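Local coordinates for transglutaminase-like domain-containing protein (Streptococcus suis, PDB 4XZ7) that acts as a transglutaminase and antiphagocytic virulence factor, probably cross-linking proteins through acyl transfer to amines, and forms a homodimer, at residues 21-24 and 25-29; 189-192 and 193-197; 244-247 and 248-251; 51-54 and 55-58. All coordinates share one frame; numbering follows the deposited sequence.

Contact 1: 21-24 and 25-29; sequences AFSK and KLKDY
The carbonyl oxygen of Phe22 accepts the amide of Leu26, with 2.8 Å between Phe22 O and Leu26 N, and the donor lies nearly along the C=O axis. Three further i to i+4 bonds run beside it, from Lys25 N to Ala21 O, Lys27 N to Ser23 O and Asp28 N to Lys24 O, continuing the regular alpha-helical ladder. The same spacing brings side chains together. Phe22 has CG anti to its own backbone N (chi1 -171°), which swings the ring along the helix toward its C-terminal end; there CE2 meets both methyls of Leu26, CD1 and CD2, each 3.9 Å away. The ring and the branched chain meet at a slant. On another side, Lys27 lays its aliphatic stem against Ser23, with CG 3.4 Å from Ser23 O and CE 4.0 Å from Ser23 OG. The Phe22–Leu26 pair is the buried side: Val72 touches both, Phe65 stacks on the Phe22 ring, and Arg53 and Leu56 of helix 53-59 reach Leu26. Lys24, Lys27 and Asp28 remain exposed. Such a division, apolar toward the fold and charged toward solvent, is typical of an amphipathic surface helix packed beside a sheet.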
ATOM      1  N   ALA B  21     -26.155 -18.359 -17.176  1.00 34.54           N
ATOM      2  CA  ALA B  21     -26.250 -19.416 -18.179  1.00 37.81           C
ATOM      3  C   ALA B  21     -25.846 -20.785 -17.606  1.00 33.17           C
ATOM      4  O   ALA B  21     -26.563 -21.806 -17.774  1.00 41.90           O
ATOM      5  CB  ALA B  21     -25.380 -19.063 -19.385  1.00 32.54           C
ATOM      6  N   PHE B  22     -24.710 -20.802 -16.919  1.00 30.89           N
ATOM      7  CA  PHE B  22     -24.212 -22.050 -16.346  1.00 28.23           C
ATOM      8  C   PHE B  22     -25.233 -22.650 -15.390  1.00 29.02           C
ATOM      9  O   PHE B  22     -25.529 -23.840 -15.462  1.00 30.89           O
ATOM     10  CB  PHE B  22     -22.888 -21.848 -15.610  1.00 25.46           C
ATOM     11  CG  PHE B  22     -22.236 -23.135 -15.199  1.00 26.95           C
ATOM     12  CD1 PHE B  22     -21.534 -23.896 -16.128  1.00 29.97           C
ATOM     13  CD2 PHE B  22     -22.332 -23.599 -13.891  1.00 30.41           C
ATOM     14  CE1 PHE B  22     -20.918 -25.090 -15.755  1.00 32.62           C
ATOM     15  CE2 PHE B  22     -21.717 -24.801 -13.511  1.00 24.78           C
ATOM     16  CZ  PHE B  22     -21.014 -25.542 -14.452  1.00 22.85           C
ATOM     17  N   SER B  23     -25.766 -21.809 -14.508  1.00 30.90           N
ATOM     18  CA  SER B  23     -26.799 -22.201 -13.554  1.00 39.01           C
ATOM     19  C   SER B  23     -27.971 -22.853 -14.267  1.00 39.20           C
ATOM     20  O   SER B  23     -28.459 -23.899 -13.815  1.00 36.51           O
ATOM     21  CB  SER B  23     -27.289 -20.995 -12.749  1.00 50.06           C
ATOM     22  OG  SER B  23     -27.997 -21.402 -11.589  1.00 48.73           O
ATOM     23  N   LYS B  24     -28.412 -22.258 -15.380  1.00 37.49           N
ATOM     24  CA  LYS B  24     -29.455 -22.910 -16.187  1.00 40.96           C
ATOM     25  C   LYS B  24     -29.076 -24.349 -16.556  1.00 40.43           C
ATOM     26  O   LYS B  24     -29.855 -25.310 -16.346  1.00 44.54           O
ATOM     27  CB  LYS B  24     -29.743 -22.130 -17.476  1.00 45.26           C
ATOM     28  CG  LYS B  24     -30.302 -20.731 -17.271  1.00 52.50           C
ATOM     29  CD  LYS B  24     -31.173 -20.315 -18.455  1.00 59.31           C
ATOM     30  CE  LYS B  24     -31.225 -18.804 -18.615  1.00 59.42           C
ATOM     31  NZ  LYS B  24     -29.904 -18.274 -19.058  1.00 58.53           N
ATOM     32  N   LYS B  25     -27.880 -24.501 -17.114  1.00 37.58           N
ATOM     33  CA  LYS B  25     -27.442 -25.837 -17.525  1.00 35.16           C
ATOM     34  C   LYS B  25     -27.322 -26.795 -16.322  1.00 40.56           C
ATOM     35  O   LYS B  25     -27.570 -28.004 -16.426  1.00 38.44           O
ATOM     36  CB  LYS B  25     -26.113 -25.753 -18.273  1.00 37.56           C
ATOM     37  CG  LYS B  25     -26.176 -24.981 -19.590  1.00 35.39           C
ATOM     38  CD  LYS B  25     -25.593 -25.810 -20.713  1.00 42.49           C
ATOM     39  CE  LYS B  25     -25.508 -25.021 -22.005  1.00 45.83           C
ATOM     40  NZ  LYS B  25     -24.697 -25.744 -23.025  1.00 53.05           N
ATOM     41  N   LEU B  26     -26.955 -26.239 -15.176  1.00 32.23           N
ATOM     42  CA  LEU B  26     -26.740 -27.017 -13.977  1.00 35.40           C
ATOM     43  C   LEU B  26     -28.066 -27.593 -13.542  1.00 41.03           C
ATOM     44  O   LEU B  26     -28.167 -28.768 -13.191  1.00 42.49           O
ATOM     45  CB  LEU B  26     -26.132 -26.142 -12.882  1.00 34.62           C
ATOM     46  CG  LEU B  26     -25.216 -26.813 -11.870  1.00 31.84           C
ATOM     47  CD1 LEU B  26     -24.181 -27.660 -12.568  1.00 27.87           C
ATOM     48  CD2 LEU B  26     -24.551 -25.753 -11.022  1.00 32.54           C
ATOM     49  N   LYS B  27     -29.092 -26.754 -13.597  1.00 40.38           N
ATOM     50  CA  LYS B  27     -30.432 -27.173 -13.215  1.00 38.39           C
ATOM     51  C   LYS B  27     -30.976 -28.194 -14.198  1.00 45.41           C
ATOM     52  O   LYS B  27     -31.812 -29.025 -13.839  1.00 47.16           O
ATOM     53  CB  LYS B  27     -31.379 -25.977 -13.126  1.00 47.03           C
ATOM     54  CG  LYS B  27     -31.064 -25.002 -11.991  1.00 56.48           C
ATOM     55  CD  LYS B  27     -32.049 -23.829 -11.989  1.00 58.40           C
ATOM     56  CE  LYS B  27     -31.683 -22.807 -10.936  1.00 56.46           C
ATOM     57  NZ  LYS B  27     -32.477 -21.566 -11.120  1.00 62.34           N
ATOM     58  N   ASP B  28     -30.515 -28.153 -15.441  1.00 47.59           N
ATOM     59  CA  ASP B  28     -30.970 -29.194 -16.355  1.00 46.72           C
ATOM     60  C   ASP B  28     -30.271 -30.532 -16.136  1.00 44.59           C
ATOM     61  O   ASP B  28     -30.924 -31.575 -16.123  1.00 47.50           O
ATOM     62  CB  ASP B  28     -30.806 -28.755 -17.804  1.00 51.14           C
ATOM     63  CG  ASP B  28     -32.002 -27.990 -18.299  1.00 54.60           C
ATOM     64  OD1 ASP B  28     -32.142 -26.809 -17.920  1.00 53.97           O
ATOM     65  OD2 ASP B  28     -32.814 -28.577 -19.049  1.00 62.82           O
ATOM     66  N   TYR B  29     -28.956 -30.515 -15.950  1.00 32.77           N
ATOM     67  CA  TYR B  29     -28.203 -31.758 -15.984  1.00 39.47           C
ATOM     68  C   TYR B  29     -27.886 -32.321 -14.600  1.00 43.84           C
ATOM     69  O   TYR B  29     -27.421 -33.453 -14.467  1.00 49.13           O
ATOM     70  CB  TYR B  29     -26.919 -31.531 -16.781  1.00 54.73           C
ATOM     71  CG  TYR B  29     -27.199 -30.973 -18.166  1.00 70.81           C
ATOM     72  CD1 TYR B  29     -28.173 -31.548 -18.980  1.00 73.95           C
ATOM     73  CD2 TYR B  29     -26.516 -29.860 -18.648  1.00 75.66           C
ATOM     74  CE1 TYR B  29     -28.444 -31.046 -20.241  1.00 77.50           C
ATOM     75  CE2 TYR B  29     -26.786 -29.345 -19.911  1.00 80.37           C
ATOM     76  CZ  TYR B  29     -27.752 -29.945 -20.703  1.00 81.89           C
ATOM     77  OH  TYR B  29     -28.028 -29.449 -21.958  1.00 85.59           O
TER

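Contact 2: 189-192 and 193-197; sequences ERFI and ANDDL
With chi1 at -175°, Phe191 holds its CG anti to the backbone N and directs the ring toward the next turn, where Asp195, at a chi1 of -96°, brings its carboxylate up to meet it. Both belong to one run of regular alpha-helix, helix 188-205, and the pair is a worked example of i to i+4 neighbours sharing a helix face. The main chain supplies the frame: Ala193 N bonds to Glu189 O, Asn194 N to Arg190 O, Asp195 N to Phe191 O at 2.9 Å, and Asp196 N to Ile192 O. The stem of Asp195 lies close to this frame, its CB 3.4 Å from Ile192 O.

Asp195 OD2 forms a salt bridge with Arg273 and accepts from Asn377, ties that probably favour the charged form of this buried acid and fix its rotation. Arg190 pairs with Glu258 and lies against Phe254 in a cation-pi contact, while the amide of Asn194 is satisfied at both ends, OD1 by Thr257 and ND2 by the carbonyl of Leu253. The second subunit reaches Glu189 and Phe191: Phe107 of that subunit meets the Phe191 ring, and Asn110 of that subunit donates to Glu189 OE1. Within the helix, the approach of acid to ring is oblique: the carboxylate and ring planes stand 58° apart, and Asp195 OD2 comes to 3.7 Å from Phe191 CE2.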
ATOM      1  N   GLU B 189     -21.314   1.953   9.324  1.00 25.78           N
ATOM      2  CA  GLU B 189     -21.576   0.631   9.872  1.00 30.60           C
ATOM      3  C   GLU B 189     -20.336   0.093  10.581  1.00 35.70           C
ATOM      4  O   GLU B 189     -20.426  -0.458  11.679  1.00 29.86           O
ATOM      5  CB  GLU B 189     -22.016  -0.350   8.778  1.00 29.01           C
ATOM      6  CG  GLU B 189     -23.451  -0.148   8.305  1.00 46.46           C
ATOM      7  CD  GLU B 189     -23.584   0.950   7.264  1.00 48.21           C
ATOM      8  OE1 GLU B 189     -22.563   1.303   6.630  1.00 41.99           O
ATOM      9  OE2 GLU B 189     -24.714   1.456   7.076  1.00 57.17           O
ATOM     10  N   ARG B 190     -19.182   0.254   9.944  1.00 23.99           N
ATOM     11  CA  ARG B 190     -17.932  -0.188  10.540  1.00 28.03           C
ATOM     12  C   ARG B 190     -17.711   0.520  11.870  1.00 34.05           C
ATOM     13  O   ARG B 190     -17.310  -0.115  12.858  1.00 33.97           O
ATOM     14  CB  ARG B 190     -16.766   0.080   9.591  1.00 22.24           C
ATOM     15  CG  ARG B 190     -15.446  -0.339  10.140  1.00 26.49           C
ATOM     16  CD  ARG B 190     -15.218  -1.811   9.906  1.00 26.96           C
ATOM     17  NE  ARG B 190     -13.897  -2.231  10.345  1.00 21.63           N
ATOM     18  CZ  ARG B 190     -12.793  -2.082   9.615  1.00 25.88           C
ATOM     19  NH1 ARG B 190     -12.857  -1.511   8.417  1.00 24.69           N
ATOM     20  NH2 ARG B 190     -11.623  -2.499  10.082  1.00 22.27           N
ATOM     21  N   PHE B 191     -17.996   1.822  11.894  1.00 24.11           N
ATOM     22  CA  PHE B 191     -17.745   2.635  13.080  1.00 24.52           C
ATOM     23  C   PHE B 191     -18.669   2.231  14.230  1.00 36.91           C
ATOM     24  O   PHE B 191     -18.231   2.099  15.385  1.00 34.36           O
ATOM     25  CB  PHE B 191     -17.909   4.127  12.767  1.00 24.94           C
ATOM     26  CG  PHE B 191     -17.541   5.031  13.917  1.00 30.11           C
ATOM     27  CD1 PHE B 191     -16.232   5.441  14.098  1.00 27.82           C
ATOM     28  CD2 PHE B 191     -18.506   5.459  14.826  1.00 26.43           C
ATOM     29  CE1 PHE B 191     -15.883   6.271  15.156  1.00 29.59           C
ATOM     30  CE2 PHE B 191     -18.170   6.283  15.889  1.00 34.64           C
ATOM     31  CZ  PHE B 191     -16.853   6.691  16.057  1.00 34.34           C
ATOM     32  N   ILE B 192     -19.944   2.031  13.917  1.00 39.11           N
ATOM     33  CA  ILE B 192     -20.901   1.553  14.905  1.00 35.57           C
ATOM     34  C   ILE B 192     -20.518   0.157  15.426  1.00 35.43           C
ATOM     35  O   ILE B 192     -20.624  -0.106  16.626  1.00 33.67           O
ATOM     36  CB  ILE B 192     -22.320   1.533  14.326  1.00 37.44           C
ATOM     37  CG1 ILE B 192     -22.756   2.966  14.011  1.00 38.22           C
ATOM     38  CG2 ILE B 192     -23.290   0.897  15.307  1.00 29.71           C
ATOM     39  CD1 ILE B 192     -23.915   3.054  13.045  1.00 37.92           C
ATOM     40  N   ALA B 193     -20.043  -0.729  14.551  1.00 26.26           N
ATOM     41  CA  ALA B 193     -19.657  -2.064  15.029  1.00 31.75           C
ATOM     42  C   ALA B 193     -18.440  -1.978  15.963  1.00 37.73           C
ATOM     43  O   ALA B 193     -18.355  -2.683  16.975  1.00 42.87           O
ATOM     44  CB  ALA B 193     -19.378  -2.997  13.864  1.00 25.07           C
ATOM     45  N   ASN B 194     -17.508  -1.090  15.637  1.00 34.10           N
ATOM     46  CA  ASN B 194     -16.403  -0.821  16.548  1.00 30.19           C
ATOM     47  C   ASN B 194     -16.868  -0.278  17.908  1.00 30.37           C
ATOM     48  O   ASN B 194     -16.349  -0.683  18.958  1.00 34.61           O
ATOM     49  CB  ASN B 194     -15.413   0.146  15.914  1.00 27.83           C
ATOM     50  CG  ASN B 194     -14.059   0.099  16.587  1.00 29.95           C
ATOM     51  OD1 ASN B 194     -13.395  -0.930  16.579  1.00 27.22           O
ATOM     52  ND2 ASN B 194     -13.657   1.207  17.196  1.00 33.65           N
ATOM     53  N   ASP B 195     -17.842   0.634  17.892  1.00 33.58           N
ATOM     54  CA  ASP B 195     -18.423   1.155  19.126  1.00 31.37           C
ATOM     55  C   ASP B 195     -19.047   0.026  19.929  1.00 36.90           C
ATOM     56  O   ASP B 195     -19.092   0.067  21.175  1.00 38.08           O
ATOM     57  CB  ASP B 195     -19.477   2.221  18.836  1.00 32.71           C
ATOM     58  CG  ASP B 195     -18.923   3.626  18.914  1.00 37.42           C
ATOM     59  OD1 ASP B 195     -17.693   3.783  19.097  1.00 35.14           O
ATOM     60  OD2 ASP B 195     -19.720   4.578  18.778  1.00 43.82           O
ATOM     61  N   ASP B 196     -19.522  -0.994  19.221  1.00 36.29           N
ATOM     62  CA  ASP B 196     -20.055  -2.155  19.919  1.00 41.94           C
ATOM     63  C   ASP B 196     -18.937  -2.941  20.586  1.00 35.46           C
ATOM     64  O   ASP B 196     -19.065  -3.339  21.743  1.00 36.93           O
ATOM     65  CB  ASP B 196     -20.846  -3.067  18.982  1.00 39.62           C
ATOM     66  CG  ASP B 196     -21.649  -4.109  19.744  1.00 45.52           C
ATOM     67  OD1 ASP B 196     -22.654  -3.729  20.401  1.00 45.80           O
ATOM     68  OD2 ASP B 196     -21.263  -5.298  19.698  1.00 47.20           O
ATOM     69  N   LEU B 197     -17.848  -3.166  19.856  1.00 31.86           N
ATOM     70  CA  LEU B 197     -16.655  -3.800  20.429  1.00 31.21           C
ATOM     71  C   LEU B 197     -16.160  -3.092  21.702  1.00 30.87           C
ATOM     72  O   LEU B 197     -15.769  -3.743  22.682  1.00 37.57           O
ATOM     73  CB  LEU B 197     -15.545  -3.841  19.385  1.00 35.95           C
ATOM     74  CG  LEU B 197     -15.278  -5.143  18.623  1.00 34.87           C
ATOM     75  CD1 LEU B 197     -16.430  -6.092  18.681  1.00 32.30           C
ATOM     76  CD2 LEU B 197     -14.921  -4.837  17.168  1.00 29.88           C
TER

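Contact 3: 244-247 and 248-251; sequences DINY and YLGS
Tyr247 and Tyr248 meet as a T-shaped pair, the edge of the first directed at the face of the second, with planes at 89° and ring centroids 5.2 Å apart. Tyr247 CD2 makes the touch, sitting over the Tyr248 ring toward its rim, 3.5 Å from Tyr248 CE1. Different first torsions allow this between adjacent residues: Tyr247 carries CG anti to its backbone N (chi1 173°), Tyr248 anti to its carbonyl carbon (chi1 -54°). A face of Tyr247 is occupied too, by Ser251 OG, which hovers over the ring centre while donating to Tyr247 O at 2.6 Å. That carbonyl also takes a weak bond from Gly250 N. At the start of the helix, Asp244 is the N-cap: the capping bond, a weak one, runs from Asn246 N to Asp244 OD2, and Asn246 ND2 adds a second grip on the syn lone pair of Asp244 OD2, at 2.9 Å. Tyr169 of the second subunit meets the Tyr248 ring, and Tyr242 of the second subunit bonds to Asp244 OD1. The Ser251 hydroxyl is thus paired locally, whereas the Asp244 carboxylate, held by two bonds from Asn246 and one across the dimer, is probably stabilised as the anion.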
ATOM      1  N   ASP B 244       6.746   2.241   8.966  1.00 38.19           N
ATOM      2  CA  ASP B 244       6.102   0.971   9.281  1.00 31.61           C
ATOM      3  C   ASP B 244       4.573   1.099   9.311  1.00 34.32           C
ATOM      4  O   ASP B 244       4.015   1.813  10.145  1.00 29.10           O
ATOM      5  CB  ASP B 244       6.631   0.465  10.627  1.00 28.80           C
ATOM      6  CG  ASP B 244       6.077  -0.880  11.008  1.00 38.48           C
ATOM      7  OD1 ASP B 244       5.940  -1.130  12.231  1.00 40.79           O
ATOM      8  OD2 ASP B 244       5.780  -1.681  10.099  1.00 38.13           O
ATOM      9  N   ILE B 245       3.902   0.407   8.392  1.00 24.57           N
ATOM     10  CA  ILE B 245       2.447   0.404   8.332  1.00 19.91           C
ATOM     11  C   ILE B 245       1.873  -0.162   9.652  1.00 18.99           C
ATOM     12  O   ILE B 245       0.783   0.234  10.105  1.00 20.62           O
ATOM     13  CB  ILE B 245       1.936  -0.416   7.097  1.00 20.75           C
ATOM     14  CG1 ILE B 245       0.409  -0.313   6.965  1.00 24.20           C
ATOM     15  CG2 ILE B 245       2.312  -1.888   7.223  1.00 14.10           C
ATOM     16  CD1 ILE B 245      -0.139  -1.116   5.797  1.00 21.85           C
ATOM     17  N   ASN B 246       2.636  -1.043  10.293  1.00 20.20           N
ATOM     18  CA  ASN B 246       2.227  -1.618  11.587  1.00 15.10           C
ATOM     19  C   ASN B 246       2.052  -0.562  12.688  1.00 15.62           C
ATOM     20  O   ASN B 246       1.314  -0.776  13.650  1.00 15.97           O
ATOM     21  CB  ASN B 246       3.230  -2.668  12.043  1.00 27.90           C
ATOM     22  CG  ASN B 246       3.218  -3.901  11.164  1.00 34.83           C
ATOM     23  OD1 ASN B 246       2.186  -4.560  11.004  1.00 42.37           O
ATOM     24  ND2 ASN B 246       4.367  -4.215  10.580  1.00 24.31           N
ATOM     25  N   TYR B 247       2.730   0.576  12.554  1.00 18.96           N
ATOM     26  CA  TYR B 247       2.511   1.672  13.495  1.00 18.03           C
ATOM     27  C   TYR B 247       1.055   2.142  13.427  1.00 16.59           C
ATOM     28  O   TYR B 247       0.368   2.320  14.453  1.00 17.05           O
ATOM     29  CB  TYR B 247       3.449   2.852  13.221  1.00 16.39           C
ATOM     30  CG  TYR B 247       3.119   4.051  14.086  1.00 22.55           C
ATOM     31  CD1 TYR B 247       3.566   4.132  15.401  1.00 19.12           C
ATOM     32  CD2 TYR B 247       2.331   5.077  13.599  1.00 23.69           C
ATOM     33  CE1 TYR B 247       3.244   5.224  16.202  1.00 17.96           C
ATOM     34  CE2 TYR B 247       1.998   6.159  14.382  1.00 28.48           C
ATOM     35  CZ  TYR B 247       2.454   6.235  15.678  1.00 27.10           C
ATOM     36  OH  TYR B 247       2.108   7.329  16.431  1.00 28.56           O
ATOM     37  N   TYR B 248       0.576   2.308  12.208  1.00 16.39           N
ATOM     38  CA  TYR B 248      -0.781   2.773  11.999  1.00 20.09           C
ATOM     39  C   TYR B 248      -1.778   1.684  12.391  1.00 18.31           C
ATOM     40  O   TYR B 248      -2.818   1.977  12.992  1.00 19.64           O
ATOM     41  CB  TYR B 248      -0.949   3.226  10.539  1.00 26.43           C
ATOM     42  CG  TYR B 248       0.113   4.245  10.215  1.00 26.09           C
ATOM     43  CD1 TYR B 248       0.109   5.470  10.850  1.00 27.69           C
ATOM     44  CD2 TYR B 248       1.156   3.958   9.350  1.00 30.69           C
ATOM     45  CE1 TYR B 248       1.081   6.400  10.615  1.00 32.46           C
ATOM     46  CE2 TYR B 248       2.148   4.902   9.094  1.00 30.20           C
ATOM     47  CZ  TYR B 248       2.099   6.120   9.742  1.00 30.71           C
ATOM     48  OH  TYR B 248       3.056   7.089   9.527  1.00 36.95           O
ATOM     49  N   LEU B 249      -1.441   0.427  12.103  1.00 16.32           N
ATOM     50  CA  LEU B 249      -2.320  -0.681  12.496  1.00 16.42           C
ATOM     51  C   LEU B 249      -2.409  -0.853  14.016  1.00 18.49           C
ATOM     52  O   LEU B 249      -3.382  -1.431  14.537  1.00 17.23           O
ATOM     53  CB  LEU B 249      -1.845  -1.990  11.879  1.00 15.89           C
ATOM     54  CG  LEU B 249      -1.942  -2.090  10.364  1.00 15.49           C
ATOM     55  CD1 LEU B 249      -1.179  -3.345   9.915  1.00 15.35           C
ATOM     56  CD2 LEU B 249      -3.399  -2.184   9.986  1.00 15.76           C
ATOM     57  N   GLY B 250      -1.391  -0.384  14.732  1.00 16.94           N
ATOM     58  CA  GLY B 250      -1.428  -0.457  16.184  1.00 17.44           C
ATOM     59  C   GLY B 250      -1.955   0.804  16.846  1.00 20.83           C
ATOM     60  O   GLY B 250      -2.167   0.825  18.077  1.00 18.59           O
ATOM     61  N   SER B 251      -2.145   1.859  16.042  1.00 18.03           N
ATOM     62  CA  SER B 251      -2.515   3.173  16.574  1.00 18.64           C
ATOM     63  C   SER B 251      -3.947   3.627  16.279  1.00 22.74           C
ATOM     64  O   SER B 251      -4.458   4.532  16.953  1.00 19.72           O
ATOM     65  CB  SER B 251      -1.559   4.238  16.037  1.00 18.49           C
ATOM     66  OG  SER B 251      -0.221   3.972  16.429  1.00 24.84           O
TER

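Contact 4: 51-54 and 55-58; sequences STRE and ELEE
A capping box opens helix 53-59: Thr52 is the N-cap and Glu55, three residues on, returns the bond. Glu55 OE2 takes the amide of Thr52, at 2.8 Å from Thr52 N and nearly straight (169°), approached on the anti side of the carboxylate and slightly out of its plane. In the reverse direction Thr52 OG1 accepts from Glu55 N, a weak bond of 3.4 Å. The hydroxyl sits between backbone N and carbonyl carbon (chi1 62°), a rotation that lets it face the first turn and also donate weakly to Glu55 OE2. A water joins in: it lies 2.6 Å from Ser51 OG and gives a weak bond to the same carboxylate oxygen. Glu55 OE2 is thus held firmly by an amide and weakly by a hydroxyl and a water, and its negative charge at the helix N-terminus should be favourable to the helix dipole. Beyond the cap, Leu56 N bonds to Thr52 O at 2.8 Å and Glu57 N to Arg53 O. Leu56 touches Trp19 of helix 19-29 and Phe36 and Val38 of strand 36-40, while Arg53 lies on Lys27 and bonds to the carbonyl of Gln33, so the first turn packs against helix 19-29 and strand 36-40.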
ATOM      1  N   SER B  51     -19.103 -27.132  -2.280  1.00 24.64           N
ATOM      2  CA  SER B  51     -19.739 -25.829  -2.491  1.00 22.76           C
ATOM      3  C   SER B  51     -21.217 -25.939  -2.827  1.00 32.83           C
ATOM      4  O   SER B  51     -21.634 -26.850  -3.547  1.00 29.52           O
ATOM      5  CB  SER B  51     -19.035 -25.071  -3.613  1.00 21.85           C
ATOM      6  OG  SER B  51     -17.660 -24.918  -3.320  1.00 23.09           O
ATOM      7  N   THR B  52     -22.000 -24.992  -2.306  1.00 33.02           N
ATOM      8  CA  THR B  52     -23.420 -24.864  -2.629  1.00 29.25           C
ATOM      9  C   THR B  52     -23.621 -23.950  -3.827  1.00 25.26           C
ATOM     10  O   THR B  52     -22.718 -23.200  -4.200  1.00 25.80           O
ATOM     11  CB  THR B  52     -24.229 -24.288  -1.441  1.00 35.43           C
ATOM     12  OG1 THR B  52     -23.750 -22.972  -1.137  1.00 29.68           O
ATOM     13  CG2 THR B  52     -24.072 -25.168  -0.205  1.00 33.80           C
ATOM     14  N   ARG B  53     -24.815 -23.979  -4.412  1.00 34.37           N
ATOM     15  CA  ARG B  53     -25.113 -23.107  -5.554  1.00 35.28           C
ATOM     16  C   ARG B  53     -24.964 -21.614  -5.220  1.00 34.95           C
ATOM     17  O   ARG B  53     -24.595 -20.818  -6.087  1.00 30.07           O
ATOM     18  CB  ARG B  53     -26.508 -23.419  -6.089  1.00 35.26           C
ATOM     19  CG  ARG B  53     -26.559 -24.822  -6.693  1.00 34.32           C
ATOM     20  CD  ARG B  53     -27.936 -25.275  -7.064  1.00 39.54           C
ATOM     21  NE  ARG B  53     -27.914 -26.665  -7.511  1.00 38.75           N
ATOM     22  CZ  ARG B  53     -28.140 -27.057  -8.760  1.00 39.32           C
ATOM     23  NH1 ARG B  53     -28.102 -28.353  -9.083  1.00 29.35           N
ATOM     24  NH2 ARG B  53     -28.415 -26.149  -9.686  1.00 43.07           N
ATOM     25  N   GLU B  54     -25.175 -21.247  -3.955  1.00 35.08           N
ATOM     26  CA  GLU B  54     -24.974 -19.860  -3.527  1.00 32.25           C
ATOM     27  C   GLU B  54     -23.501 -19.487  -3.588  1.00 31.27           C
ATOM     28  O   GLU B  54     -23.127 -18.408  -4.074  1.00 39.35           O
ATOM     29  CB  GLU B  54     -25.533 -19.645  -2.117  1.00 32.33           C
ATOM     30  CG  GLU B  54     -27.029 -19.969  -2.035  1.00 46.37           C
ATOM     31  CD  GLU B  54     -27.703 -19.402  -0.798  1.00 61.49           C
ATOM     32  OE1 GLU B  54     -26.991 -19.018   0.159  1.00 64.92           O
ATOM     33  OE2 GLU B  54     -28.954 -19.335  -0.788  1.00 72.50           O
ATOM     34  N   GLU B  55     -22.661 -20.396  -3.108  1.00 27.03           N
ATOM     35  CA  GLU B  55     -21.220 -20.207  -3.172  1.00 26.14           C
ATOM     36  C   GLU B  55     -20.705 -20.266  -4.616  1.00 24.93           C
ATOM     37  O   GLU B  55     -19.742 -19.592  -4.969  1.00 34.13           O
ATOM     38  CB  GLU B  55     -20.534 -21.248  -2.294  1.00 33.48           C
ATOM     39  CG  GLU B  55     -20.816 -21.025  -0.797  1.00 41.17           C
ATOM     40  CD  GLU B  55     -20.531 -22.241   0.062  1.00 46.29           C
ATOM     41  OE1 GLU B  55     -20.247 -22.069   1.268  1.00 51.37           O
ATOM     42  OE2 GLU B  55     -20.615 -23.372  -0.458  1.00 43.12           O
ATOM     43  N   LEU B  56     -21.340 -21.083  -5.449  1.00 25.42           N
ATOM     44  CA  LEU B  56     -21.035 -21.079  -6.881  1.00 25.84           C
ATOM     45  C   LEU B  56     -21.268 -19.684  -7.440  1.00 28.93           C
ATOM     46  O   LEU B  56     -20.376 -19.091  -8.071  1.00 29.08           O
ATOM     47  CB  LEU B  56     -21.890 -22.107  -7.625  1.00 22.70           C
ATOM     48  CG  LEU B  56     -21.419 -23.540  -7.347  1.00 30.89           C
ATOM     49  CD1 LEU B  56     -22.333 -24.589  -7.982  1.00 23.56           C
ATOM     50  CD2 LEU B  56     -19.968 -23.714  -7.805  1.00 26.52           C
ATOM     51  N   GLU B  57     -22.461 -19.156  -7.168  1.00 25.47           N
ATOM     52  CA  GLU B  57     -22.833 -17.811  -7.620  1.00 35.21           C
ATOM     53  C   GLU B  57     -21.784 -16.793  -7.187  1.00 28.01           C
ATOM     54  O   GLU B  57     -21.355 -15.957  -7.985  1.00 25.70           O
ATOM     55  CB  GLU B  57     -24.215 -17.409  -7.083  1.00 40.93           C
ATOM     56  CG  GLU B  57     -24.627 -15.996  -7.470  1.00 46.45           C
ATOM     57  CD  GLU B  57     -26.131 -15.840  -7.630  1.00 53.78           C
ATOM     58  OE1 GLU B  57     -26.567 -14.781  -8.125  1.00 59.56           O
ATOM     59  OE2 GLU B  57     -26.883 -16.777  -7.277  1.00 59.78           O
ATOM     60  N   GLU B  58     -21.339 -16.898  -5.936  1.00 27.21           N
ATOM     61  CA  GLU B  58     -20.291 -16.008  -5.455  1.00 33.38           C
ATOM     62  C   GLU B  58     -18.985 -16.196  -6.241  1.00 35.40           C
ATOM     63  O   GLU B  58     -18.281 -15.225  -6.527  1.00 35.91           O
ATOM     64  CB  GLU B  58     -20.055 -16.228  -3.959  1.00 41.17           C
ATOM     65  CG  GLU B  58     -19.217 -15.147  -3.296  1.00 52.58           C
ATOM     66  CD  GLU B  58     -19.884 -13.769  -3.321  1.00 59.36           C
ATOM     67  OE1 GLU B  58     -19.178 -12.767  -3.075  1.00 57.98           O
ATOM     68  OE2 GLU B  58     -21.110 -13.687  -3.581  1.00 61.74           O
TER
HETATM   69  O   HOH W   1     -17.365 -23.554  -1.113  1.00 34.23           O

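Overall arrangement
Along the chain the order is contact 1, contact 4, contact 2, contact 3, and the four fall into two groups. Contacts 1 and 4, on helices 19-29 and 53-59, lie about 13 Å apart centre to centre and touch. Both belong to the N-terminal part, beside the mixed sheet that includes strand 36-40. Contacts 2 and 3 sit nearer the chain's centre, about 20 Å apart between centres, on helices 188-205 and 245-251; contact 3 belongs to the transglutaminase-like region. Both of these touch the second subunit, whereas contacts 1 and 4 are not touched by it. The chain itself is one piece of a longer protein.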